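Local coordinates for imidazoleglycerol-phosphate dehydratase (Staphylococcus aureus subsp. aureus, PDB 2AE8), which catalyses the manganese-dependent dehydration of imidazoleglycerol phosphate to imidazoleacetol phosphate, the sixth step of histidine biosynthesis, at residues Phe144-Thr158 with Ile178-Ile190. Sequence-based numbering, arbitrary orientation.
Sequences FNASLSKEKVGTFDT and IDLIRGGNTHHEI. With MG (magnesium ion), chain L; MG (magnesium ion), chain T.
Glu189 OE2 is gripped from three directions: by Ser149 OG at a very short 2.5 Å, by Gly184 N on its anti side (2.9 Å), and by a water that also bonds Ser147 O. Glu189 OE1 takes Ser149 N at 2.8 Å on its syn lone pair; Ser149 thus holds both oxygens, and with Gly184 N it fixes the carboxylate's rotation. The extended glutamate chain runs antiparallel to the side chain of Leu148, whose CD2 lies 3.8 Å from Glu189 CB. Deeper in, Val153 CG1 packs on Thr186 CG2 (3.6 Å), while Val153 and Ile190 meet tip to tip. Asn145 and Asp179 lie side by side, amide and carboxylate planes almost parallel, 10° apart; Ile178 O receives Asn145 N and ND2 from opposite faces, and ND2 also bonds Ser143. Asp179 forms salt bridges, through OD2 to Arg131 and through OD1 to Arg182 of a neighbouring subunit. His187 and His188 each bind a magnesium ion, at sites completed in part by His91, His92 and Glu95 of a neighbouring subunit. Adjacent parallel strands 141-145 and 175-182 form a beta-alpha-beta crossover through helix 159-171; the loop after 141-145 meets helix 186-205, whose Ile190 packs on Val161 of helix 159-171 and Phe62 and Met66 of helix 61-74.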
ATOM      1  N   PHE B 144      18.841  28.210  -0.720  1.00 24.76           N
ATOM      2  CA  PHE B 144      18.305  28.368  -2.069  1.00 25.18           C
ATOM      3  C   PHE B 144      17.267  27.280  -2.309  1.00 25.50           C
ATOM      4  O   PHE B 144      17.606  26.099  -2.361  1.00 24.84           O
ATOM      5  CB  PHE B 144      19.446  28.235  -3.093  1.00 25.16           C
ATOM      6  CG  PHE B 144      19.036  28.566  -4.504  1.00 27.22           C
ATOM      7  CD1 PHE B 144      19.141  29.869  -4.983  1.00 27.22           C
ATOM      8  CD2 PHE B 144      18.521  27.571  -5.351  1.00 27.22           C
ATOM      9  CE1 PHE B 144      18.761  30.180  -6.281  1.00 27.57           C
ATOM     10  CE2 PHE B 144      18.142  27.874  -6.649  1.00 27.46           C
ATOM     11  CZ  PHE B 144      18.270  29.183  -7.116  1.00 26.11           C
ATOM     12  N   ASN B 145      16.010  27.669  -2.443  1.00 25.53           N
ATOM     13  CA  ASN B 145      14.912  26.698  -2.479  1.00 26.57           C
ATOM     14  C   ASN B 145      14.044  27.022  -3.673  1.00 27.58           C
ATOM     15  O   ASN B 145      13.017  27.693  -3.534  1.00 28.54           O
ATOM     16  CB  ASN B 145      14.082  26.839  -1.207  1.00 26.03           C
ATOM     17  CG  ASN B 145      14.921  26.743   0.046  1.00 27.11           C
ATOM     18  OD1 ASN B 145      15.300  25.654   0.461  1.00 27.15           O
ATOM     19  ND2 ASN B 145      15.236  27.896   0.647  1.00 26.18           N
ATOM     20  N   ALA B 146      14.505  26.616  -4.853  1.00 28.36           N
ATOM     21  CA  ALA B 146      13.833  26.920  -6.105  1.00 29.62           C
ATOM     22  C   ALA B 146      14.192  25.849  -7.132  1.00 30.38           C
ATOM     23  O   ALA B 146      15.346  25.755  -7.559  1.00 31.54           O
ATOM     24  CB  ALA B 146      14.264  28.305  -6.611  1.00 29.54           C
ATOM     25  N   SER B 147      13.216  25.036  -7.512  1.00 30.55           N
ATOM     26  CA  SER B 147      13.400  24.046  -8.566  1.00 30.58           C
ATOM     27  C   SER B 147      12.939  24.701  -9.842  1.00 29.76           C
ATOM     28  O   SER B 147      11.737  24.893 -10.054  1.00 30.38           O
ATOM     29  CB  SER B 147      12.554  22.800  -8.294  1.00 31.11           C
ATOM     30  OG  SER B 147      12.900  22.245  -7.032  1.00 34.93           O
ATOM     31  N   LEU B 148      13.891  25.056 -10.692  1.00 28.03           N
ATOM     32  CA  LEU B 148      13.570  25.769 -11.923  1.00 27.35           C
ATOM     33  C   LEU B 148      13.034  24.800 -12.962  1.00 26.66           C
ATOM     34  O   LEU B 148      13.478  23.655 -13.006  1.00 26.56           O
ATOM     35  CB  LEU B 148      14.805  26.503 -12.421  1.00 26.60           C
ATOM     36  CG  LEU B 148      15.426  27.457 -11.394  1.00 26.41           C
ATOM     37  CD1 LEU B 148      16.746  28.010 -11.915  1.00 26.35           C
ATOM     38  CD2 LEU B 148      14.460  28.628 -11.010  1.00 25.81           C
ATOM     39  N   SER B 149      12.107  25.265 -13.805  1.00 26.23           N
ATOM     40  CA  SER B 149      11.331  24.380 -14.683  1.00 25.99           C
ATOM     41  C   SER B 149      12.056  23.777 -15.879  1.00 25.93           C
ATOM     42  O   SER B 149      11.651  22.727 -16.352  1.00 26.76           O
ATOM     43  CB  SER B 149      10.033  25.042 -15.140  1.00 25.55           C
ATOM     44  OG  SER B 149       9.281  25.456 -14.022  1.00 26.43           O
ATOM     45  N   LYS B 150      13.122  24.416 -16.359  1.00 25.28           N
ATOM     46  CA  LYS B 150      13.825  23.936 -17.550  1.00 24.61           C
ATOM     47  C   LYS B 150      15.339  23.965 -17.314  1.00 24.59           C
ATOM     48  O   LYS B 150      15.819  24.692 -16.450  1.00 24.87           O
ATOM     49  CB  LYS B 150      13.432  24.778 -18.784  1.00 23.87           C
ATOM     50  CG  LYS B 150      11.959  24.690 -19.215  1.00 23.84           C
ATOM     51  CD  LYS B 150      11.643  23.339 -19.827  1.00 23.29           C
ATOM     52  CE  LYS B 150      10.171  23.200 -20.224  1.00 26.22           C
ATOM     53  NZ  LYS B 150       9.301  23.106 -19.012  1.00 27.11           N
ATOM     54  N   GLU B 151      16.084  23.161 -18.056  1.00 24.43           N
ATOM     55  CA  GLU B 151      17.526  23.065 -17.864  1.00 25.82           C
ATOM     56  C   GLU B 151      18.257  24.270 -18.499  1.00 26.05           C
ATOM     57  O   GLU B 151      19.390  24.599 -18.124  1.00 25.69           O
ATOM     58  CB  GLU B 151      18.047  21.731 -18.449  1.00 25.55           C
ATOM     59  CG  GLU B 151      17.349  20.487 -17.851  1.00 26.41           C
ATOM     60  CD  GLU B 151      18.146  19.194 -18.027  1.00 27.82           C
ATOM     61  OE1 GLU B 151      19.123  19.188 -18.800  1.00 28.25           O
ATOM     62  OE2 GLU B 151      17.805  18.177 -17.366  1.00 30.63           O
ATOM     63  N   LYS B 152      17.595  24.904 -19.465  1.00 26.54           N
ATOM     64  CA  LYS B 152      18.130  26.077 -20.155  1.00 28.02           C
ATOM     65  C   LYS B 152      17.072  27.132 -20.382  1.00 28.11           C
ATOM     66  O   LYS B 152      15.891  26.811 -20.579  1.00 27.60           O
ATOM     67  CB  LYS B 152      18.718  25.687 -21.518  1.00 27.44           C
ATOM     68  CG  LYS B 152      20.078  24.937 -21.418  1.00 29.12           C
ATOM     69  CD  LYS B 152      20.776  24.834 -22.770  1.00 29.96           C
ATOM     70  CE  LYS B 152      21.917  23.812 -22.760  1.00 30.90           C
ATOM     71  NZ  LYS B 152      23.221  24.362 -22.287  1.00 33.50           N
ATOM     72  N   VAL B 153      17.505  28.395 -20.368  1.00 28.62           N
ATOM     73  CA  VAL B 153      16.735  29.479 -20.960  1.00 30.06           C
ATOM     74  C   VAL B 153      17.594  30.027 -22.089  1.00 30.45           C
ATOM     75  O   VAL B 153      18.709  30.519 -21.858  1.00 30.34           O
ATOM     76  CB  VAL B 153      16.381  30.598 -19.945  1.00 30.66           C
ATOM     77  CG1 VAL B 153      15.257  30.146 -19.040  1.00 31.96           C
ATOM     78  CG2 VAL B 153      17.598  30.951 -19.102  1.00 32.53           C
ATOM     79  N   GLY B 154      17.091  29.907 -23.311  1.00 30.77           N
ATOM     80  CA  GLY B 154      17.922  30.102 -24.505  1.00 30.92           C
ATOM     81  C   GLY B 154      19.144  29.207 -24.405  1.00 31.46           C
ATOM     82  O   GLY B 154      19.042  27.980 -24.325  1.00 30.44           O
ATOM     83  N   THR B 155      20.315  29.824 -24.367  1.00 31.14           N
ATOM     84  CA  THR B 155      21.546  29.058 -24.333  1.00 31.67           C
ATOM     85  C   THR B 155      22.123  28.979 -22.903  1.00 30.77           C
ATOM     86  O   THR B 155      23.133  28.316 -22.656  1.00 31.72           O
ATOM     87  CB  THR B 155      22.547  29.689 -25.344  1.00 32.44           C
ATOM     88  OG1 THR B 155      23.560  28.734 -25.693  1.00 37.97           O
ATOM     89  CG2 THR B 155      23.156  30.920 -24.769  1.00 29.67           C
ATOM     90  N   PHE B 156      21.473  29.657 -21.965  1.00 29.70           N
ATOM     91  CA  PHE B 156      21.970  29.774 -20.580  1.00 28.87           C
ATOM     92  C   PHE B 156      21.592  28.577 -19.690  1.00 28.24           C
ATOM     93  O   PHE B 156      20.409  28.290 -19.516  1.00 27.83           O
ATOM     94  CB  PHE B 156      21.405  31.058 -19.969  1.00 28.44           C
ATOM     95  CG  PHE B 156      21.987  31.429 -18.633  1.00 29.00           C
ATOM     96  CD1 PHE B 156      23.273  31.983 -18.542  1.00 29.54           C
ATOM     97  CD2 PHE B 156      21.231  31.274 -17.466  1.00 28.94           C
ATOM     98  CE1 PHE B 156      23.809  32.346 -17.310  1.00 29.09           C
ATOM     99  CE2 PHE B 156      21.756  31.631 -16.237  1.00 29.25           C
ATOM    100  CZ  PHE B 156      23.041  32.176 -16.150  1.00 28.53           C
ATOM    101  N   ASP B 157      22.598  27.927 -19.100  1.00 27.65           N
ATOM    102  CA  ASP B 157      22.392  26.845 -18.135  1.00 27.34           C
ATOM    103  C   ASP B 157      21.800  27.390 -16.848  1.00 26.90           C
ATOM    104  O   ASP B 157      22.406  28.162 -16.132  1.00 25.77           O
ATOM    105  CB  ASP B 157      23.702  26.108 -17.836  1.00 28.38           C
ATOM    106  CG  ASP B 157      24.182  25.272 -19.018  1.00 29.97           C
ATOM    107  OD1 ASP B 157      25.397  25.119 -19.186  1.00 33.56           O
ATOM    108  OD2 ASP B 157      23.337  24.753 -19.771  1.00 33.24           O
ATOM    109  N   THR B 158      20.584  26.957 -16.586  1.00 25.61           N
ATOM    110  CA  THR B 158      19.765  27.412 -15.507  1.00 25.67           C
ATOM    111  C   THR B 158      20.382  27.020 -14.118  1.00 25.12           C
ATOM    112  O   THR B 158      20.178  27.711 -13.098  1.00 24.31           O
ATOM    113  CB  THR B 158      18.375  26.802 -15.837  1.00 26.38           C
ATOM    114  OG1 THR B 158      17.337  27.784 -15.854  1.00 32.83           O
ATOM    115  CG2 THR B 158      18.063  25.584 -15.074  1.00 21.82           C
ATOM    116  N   ILE B 178      16.265  32.307  -0.427  1.00 24.53           N
ATOM    117  CA  ILE B 178      15.549  32.453  -1.689  1.00 24.48           C
ATOM    118  C   ILE B 178      14.528  31.315  -1.810  1.00 24.66           C
ATOM    119  O   ILE B 178      14.887  30.135  -1.700  1.00 24.01           O
ATOM    120  CB  ILE B 178      16.530  32.426  -2.889  1.00 23.97           C
ATOM    121  CG1 ILE B 178      17.441  33.677  -2.856  1.00 24.93           C
ATOM    122  CG2 ILE B 178      15.762  32.286  -4.208  1.00 24.19           C
ATOM    123  CD1 ILE B 178      18.514  33.709  -3.918  1.00 25.38           C
ATOM    124  N   ASP B 179      13.269  31.680  -2.039  1.00 24.37           N
ATOM    125  CA  ASP B 179      12.177  30.705  -2.113  1.00 25.32           C
ATOM    126  C   ASP B 179      11.315  30.980  -3.344  1.00 25.81           C
ATOM    127  O   ASP B 179      10.777  32.080  -3.498  1.00 25.85           O
ATOM    128  CB  ASP B 179      11.279  30.797  -0.865  1.00 25.36           C
ATOM    129  CG  ASP B 179      11.858  30.065   0.346  1.00 27.25           C
ATOM    130  OD1 ASP B 179      11.860  28.814   0.323  1.00 28.56           O
ATOM    131  OD2 ASP B 179      12.277  30.722   1.344  1.00 27.49           O
ATOM    132  N   LEU B 180      11.180  29.980  -4.206  1.00 26.21           N
ATOM    133  CA  LEU B 180      10.233  30.043  -5.292  1.00 27.54           C
ATOM    134  C   LEU B 180       8.947  29.481  -4.739  1.00 27.46           C
ATOM    135  O   LEU B 180       8.837  28.268  -4.548  1.00 27.31           O
ATOM    136  CB  LEU B 180      10.695  29.150  -6.443  1.00 27.61           C
ATOM    137  CG  LEU B 180      10.785  29.669  -7.875  1.00 31.04           C
ATOM    138  CD1 LEU B 180      10.704  28.477  -8.856  1.00 29.61           C
ATOM    139  CD2 LEU B 180       9.788  30.761  -8.216  1.00 28.45           C
ATOM    140  N   ILE B 181       7.970  30.338  -4.471  1.00 27.34           N
ATOM    141  CA  ILE B 181       6.715  29.880  -3.863  1.00 27.39           C
ATOM    142  C   ILE B 181       5.880  29.097  -4.876  1.00 27.12           C
ATOM    143  O   ILE B 181       5.289  28.079  -4.540  1.00 26.13           O
ATOM    144  CB  ILE B 181       5.919  31.039  -3.233  1.00 27.99           C
ATOM    145  CG1 ILE B 181       6.734  31.611  -2.056  1.00 29.66           C
ATOM    146  CG2 ILE B 181       4.526  30.557  -2.789  1.00 28.54           C
ATOM    147  CD1 ILE B 181       6.437  33.020  -1.788  1.00 35.22           C
ATOM    148  N   ARG B 182       5.859  29.577  -6.116  1.00 26.28           N
ATOM    149  CA  ARG B 182       5.290  28.838  -7.240  1.00 25.55           C
ATOM    150  C   ARG B 182       5.984  29.292  -8.521  1.00 25.71           C
ATOM    151  O   ARG B 182       6.525  30.393  -8.572  1.00 24.26           O
ATOM    152  CB  ARG B 182       3.763  28.990  -7.322  1.00 25.87           C
ATOM    153  CG  ARG B 182       3.235  30.428  -7.437  1.00 25.80           C
ATOM    154  CD  ARG B 182       1.686  30.430  -7.521  1.00 25.83           C
ATOM    155  NE  ARG B 182       1.148  29.840  -6.295  1.00 24.75           N
ATOM    156  CZ  ARG B 182       0.805  30.528  -5.216  1.00 24.50           C
ATOM    157  NH1 ARG B 182       0.865  31.863  -5.210  1.00 21.97           N
ATOM    158  NH2 ARG B 182       0.380  29.873  -4.148  1.00 21.88           N
ATOM    159  N   GLY B 183       6.013  28.434  -9.534  1.00 25.83           N
ATOM    160  CA  GLY B 183       6.655  28.782 -10.784  1.00 26.54           C
ATOM    161  C   GLY B 183       5.867  28.241 -11.948  1.00 27.46           C
ATOM    162  O   GLY B 183       4.657  28.023 -11.849  1.00 28.54           O
ATOM    163  N   GLY B 184       6.562  27.996 -13.050  1.00 26.83           N
ATOM    164  CA  GLY B 184       5.924  27.508 -14.270  1.00 27.26           C
ATOM    165  C   GLY B 184       6.782  27.824 -15.479  1.00 26.71           C
ATOM    166  O   GLY B 184       7.116  26.930 -16.244  1.00 27.02           O
ATOM    167  N   ASN B 185       7.117  29.106 -15.652  1.00 25.80           N
ATOM    168  CA  ASN B 185       7.992  29.563 -16.752  1.00 25.51           C
ATOM    169  C   ASN B 185       9.363  29.907 -16.175  1.00 25.04           C
ATOM    170  O   ASN B 185       9.452  30.671 -15.218  1.00 24.94           O
ATOM    171  CB  ASN B 185       7.381  30.764 -17.504  1.00 25.53           C
ATOM    172  CG  ASN B 185       8.273  31.266 -18.633  1.00 25.59           C
ATOM    173  OD1 ASN B 185       9.204  32.039 -18.403  1.00 26.02           O
ATOM    174  ND2 ASN B 185       7.995  30.827 -19.853  1.00 25.69           N
ATOM    175  N   THR B 186      10.413  29.307 -16.734  1.00 24.33           N
ATOM    176  CA  THR B 186      11.756  29.386 -16.181  1.00 24.80           C
ATOM    177  C   THR B 186      12.327  30.807 -16.267  1.00 25.16           C
ATOM    178  O   THR B 186      13.008  31.246 -15.355  1.00 24.42           O
ATOM    179  CB  THR B 186      12.703  28.401 -16.888  1.00 25.12           C
ATOM    180  OG1 THR B 186      12.086  27.109 -16.919  1.00 26.52           O
ATOM    181  CG2 THR B 186      14.033  28.286 -16.153  1.00 25.79           C
ATOM    182  N   HIS B 187      12.055  31.511 -17.369  1.00 25.62           N
ATOM    183  CA  HIS B 187      12.499  32.899 -17.509  1.00 27.16           C
ATOM    184  C   HIS B 187      11.879  33.744 -16.382  1.00 26.83           C
ATOM    185  O   HIS B 187      12.578  34.503 -15.712  1.00 27.74           O
ATOM    186  CB  HIS B 187      12.126  33.450 -18.899  1.00 27.84           C
ATOM    187  CG  HIS B 187      12.710  34.795 -19.191  1.00 30.41           C
ATOM    188  ND1 HIS B 187      13.688  34.993 -20.147  1.00 33.66           N
ATOM    189  CD2 HIS B 187      12.475  36.009 -18.634  1.00 32.52           C
ATOM    190  CE1 HIS B 187      14.019  36.274 -20.177  1.00 33.63           C
ATOM    191  NE2 HIS B 187      13.293  36.912 -19.274  1.00 36.32           N
ATOM    192  N   HIS B 188      10.579  33.565 -16.153  1.00 26.29           N
ATOM    193  CA  HIS B 188       9.859  34.253 -15.097  1.00 25.51           C
ATOM    194  C   HIS B 188      10.407  33.894 -13.721  1.00 25.27           C
ATOM    195  O   HIS B 188      10.491  34.748 -12.829  1.00 23.34           O
ATOM    196  CB  HIS B 188       8.372  33.884 -15.136  1.00 26.04           C
ATOM    197  CG  HIS B 188       7.641  34.451 -16.308  1.00 26.33           C
ATOM    198  ND1 HIS B 188       6.331  34.141 -16.579  1.00 26.44           N
ATOM    199  CD2 HIS B 188       8.041  35.299 -17.291  1.00 27.71           C
ATOM    200  CE1 HIS B 188       5.945  34.785 -17.670  1.00 28.62           C
ATOM    201  NE2 HIS B 188       6.965  35.493 -18.121  1.00 27.06           N
ATOM    202  N   GLU B 189      10.756  32.616 -13.547  1.00 24.28           N
ATOM    203  CA  GLU B 189      11.241  32.123 -12.267  1.00 23.90           C
ATOM    204  C   GLU B 189      12.547  32.818 -11.896  1.00 24.09           C
ATOM    205  O   GLU B 189      12.704  33.328 -10.798  1.00 23.92           O
ATOM    206  CB  GLU B 189      11.461  30.605 -12.347  1.00 23.96           C
ATOM    207  CG  GLU B 189      10.180  29.757 -12.236  1.00 23.77           C
ATOM    208  CD  GLU B 189      10.381  28.308 -12.701  1.00 24.75           C
ATOM    209  OE1 GLU B 189      11.522  27.905 -13.045  1.00 25.02           O
ATOM    210  OE2 GLU B 189       9.373  27.586 -12.779  1.00 25.42           O
ATOM    211  N   ILE B 190      13.500  32.791 -12.811  1.00 24.33           N
ATOM    212  CA  ILE B 190      14.778  33.432 -12.594  1.00 24.59           C
ATOM    213  C   ILE B 190      14.625  34.952 -12.430  1.00 25.38           C
ATOM    214  O   ILE B 190      15.240  35.557 -11.553  1.00 25.23           O
ATOM    215  CB  ILE B 190      15.727  33.106 -13.755  1.00 24.61           C
ATOM    216  CG1 ILE B 190      15.948  31.579 -13.808  1.00 23.20           C
ATOM    217  CG2 ILE B 190      17.056  33.834 -13.563  1.00 23.96           C
ATOM    218  CD1 ILE B 190      16.559  31.079 -15.120  1.00 23.55           C
TER
HETATM  219 MG    MG L1007      13.031  39.214 -18.724  1.00 49.07          MG
HETATM  220 MG    MG T1005       6.939  36.949 -19.740  1.00 22.90          MG
HETATM  221  O   HOH W   1      10.563  27.088  -1.227  1.00 44.04           O
HETATM  222  O   HOH W   2       9.438  25.791 -10.410  1.00 44.62           O
HETATM  223  O   HOH W   3       8.561  25.744 -18.205  1.00 28.99           O
HETATM  224  O   HOH W   4       8.906  38.297 -18.999  1.00 52.44           O
HETATM  225  O   HOH W   5       5.263  35.849 -20.708  1.00 46.14           O
HETATM  226  O   HOH W   6       5.190  37.932 -19.048  1.00 38.26           O